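Local coordinates for arsenite methyltransferase (Chlamydomonas reinhardtii, PDB 5EVJ), which probably catalyses the stepwise methylation of trivalent arsenic with S-adenosylmethionine as methyl donor, giving mono-, di- and trimethylated products, at residues A[76-81]-A[165-170]. The protein carries 15 engineered substitutions. Numbering follows the deposited sequence.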
loop_
_atom_site.group_PDB
_atom_site.type_symbol
_atom_site.label_atom_id
_atom_site.label_comp_id
_atom_site.label_asym_id
_atom_site.label_seq_id
_atom_site.Cartn_x
_atom_site.Cartn_y
_atom_site.Cartn_z
ATOM N N ASN A 76 8.865 3.120 -0.734
ATOM C CA ASN A 76 9.200 1.759 -1.091
ATOM C C ASN A 76 8.097 0.889 -0.529
ATOM O O ASN A 76 8.358 0.085 0.375
ATOM C CB ASN A 76 10.560 1.369 -0.502
ATOM C CG ASN A 76 11.732 1.845 -1.364
ATOM O OD1 ASN A 76 11.831 1.518 -2.553
ATOM N ND2 ASN A 76 12.630 2.600 -0.765
ATOM N N PRO A 77 6.877 1.037 -1.083
ATOM C CA PRO A 77 5.652 0.412 -0.657
ATOM C C PRO A 77 5.494 -1.083 -1.033
ATOM O O PRO A 77 4.410 -1.465 -1.401
ATOM C CB PRO A 77 4.593 1.179 -1.469
ATOM C CG PRO A 77 5.247 1.325 -2.805
ATOM C CD PRO A 77 6.700 1.648 -2.421
ATOM N N ILE A 78 6.509 -1.928 -0.918
ATOM C CA ILE A 78 6.266 -3.388 -1.054
ATOM C C ILE A 78 6.189 -3.958 0.356
ATOM O O ILE A 78 7.122 -3.783 1.092
ATOM C CB ILE A 78 7.398 -4.150 -1.832
ATOM C CG1 ILE A 78 7.556 -3.632 -3.281
ATOM C CG2 ILE A 78 7.117 -5.657 -1.870
ATOM C CD1 ILE A 78 8.462 -2.403 -3.406
ATOM N N PRO A 79 5.080 -4.635 0.728
ATOM C CA PRO A 79 4.950 -5.123 2.080
ATOM C C PRO A 79 5.742 -6.380 2.237
ATOM O O PRO A 79 5.919 -7.096 1.248
ATOM C CB PRO A 79 3.471 -5.508 2.220
ATOM C CG PRO A 79 2.855 -5.332 0.898
ATOM C CD PRO A 79 3.834 -4.705 -0.040
ATOM N N ALA A 80 6.167 -6.664 3.475
ATOM C CA ALA A 80 6.779 -7.958 3.812
ATOM C C ALA A 80 5.667 -9.013 3.752
ATOM O O ALA A 80 4.493 -8.698 3.736
ATOM C CB ALA A 80 7.391 -7.887 5.216
ATOM N N GLY A 81 6.010 -10.279 3.740
ATOM C CA GLY A 81 4.977 -11.344 3.817
ATOM C C GLY A 81 4.232 -11.801 2.570
ATOM O O GLY A 81 3.158 -12.475 2.695
ATOM N N LEU A 165 -2.488 -8.177 -3.587
ATOM C CA LEU A 165 -1.975 -6.913 -3.139
ATOM C C LEU A 165 -2.143 -5.997 -4.285
ATOM O O LEU A 165 -1.871 -6.392 -5.472
ATOM C CB LEU A 165 -0.440 -6.927 -2.858
ATOM C CG LEU A 165 0.043 -7.411 -1.494
ATOM C CD1 LEU A 165 -0.504 -6.545 -0.367
ATOM C CD2 LEU A 165 -0.387 -8.879 -1.218
ATOM N N VAL A 166 -2.489 -4.739 -3.957
ATOM C CA VAL A 166 -2.414 -3.662 -4.929
ATOM C C VAL A 166 -1.486 -2.674 -4.319
ATOM O O VAL A 166 -1.669 -2.311 -3.169
ATOM C CB VAL A 166 -3.817 -3.051 -5.273
ATOM C CG1 VAL A 166 -3.662 -1.834 -6.132
ATOM C CG2 VAL A 166 -4.663 -4.056 -6.056
ATOM N N ILE A 167 -0.467 -2.238 -5.067
ATOM C CA ILE A 167 0.539 -1.293 -4.573
ATOM C C ILE A 167 0.698 -0.110 -5.537
ATOM O O ILE A 167 0.365 -0.215 -6.748
ATOM C CB ILE A 167 1.947 -1.916 -4.261
ATOM C CG1 ILE A 167 2.776 -2.054 -5.545
ATOM C CG2 ILE A 167 1.845 -3.172 -3.358
ATOM C CD1 ILE A 167 4.070 -2.880 -5.386
ATOM N N SER A 168 1.220 1.003 -4.987
ATOM C CA SER A 168 1.291 2.250 -5.710
ATOM C C SER A 168 2.279 3.149 -5.041
ATOM O O SER A 168 2.467 3.093 -3.839
ATOM C CB SER A 168 -0.056 2.966 -5.709
ATOM O OG SER A 168 -0.112 3.889 -6.782
ATOM N N ASN A 169 2.888 4.043 -5.815
ATOM C CA ASN A 169 3.897 4.901 -5.224
ATOM C C ASN A 169 3.762 6.321 -5.757
ATOM O O ASN A 169 4.255 6.627 -6.859
ATOM C CB ASN A 169 5.263 4.288 -5.471
ATOM C CG ASN A 169 6.352 4.931 -4.641
ATOM O OD1 ASN A 169 6.178 6.039 -4.135
ATOM N ND2 ASN A 169 7.511 4.265 -4.535
ATOM N N CYS A 170 3.016 7.164 -5.029
ATOM C CA CYS A 170 2.931 8.603 -5.313
ATOM C C CYS A 170 2.445 8.909 -6.670
ATOM O O CYS A 170 3.072 9.732 -7.332
ATOM C CB CYS A 170 4.320 9.248 -5.234
ATOM S SG CYS A 170 4.559 10.485 -3.940
#
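With CG anti to the backbone N (chi1 -167°), Asn169 sets its amide beside the ring of Pro77; in Ile167 CG1 stands between the backbone N and the carbonyl carbon, and an extended chi2 (-170°) carries CD1 out to Ile78 CG1, 4.1 Å away. These contacts lay the loop 76-81 over one face of the Rossmann-like methyltransferase sheet, running nearly antiparallel to strand 163-169 (167°) without pairing with it. Leu165, Ile167 and Asn169, alternate residues of segment 165-170, all direct CB toward the loop. The Pro77 ring crosses the Asn169 side chain at about a right angle, its CD 3.5 Å from Asn169 ND2, while its CG lies 3.5 Å from the carbonyl O of Ser168. That ND2 hydrogen-bonds to Asp97 OD2 and Gly75 O, which fixes the amide against the ring and links Asn169 to helix 96-104 and to the residue just before segment 76-81. A serine in place of Pro77 lacks the ring's CD and would probably leave a gap beside the Asn169 amide and free the backbone to turn. Farther along, Ile167 CG2 comes within 3.7 Å of Pro77 O, which also makes a weak hydrogen bond to His196 ND1. The disulfide between Cys170 and Cys74 joins the same two parts of the chain covalently. Toward Gly81, the Pro79 and Leu165 side chains run past one another in opposing senses, with Pro79 CG 3.8 Å from Leu165 CD1.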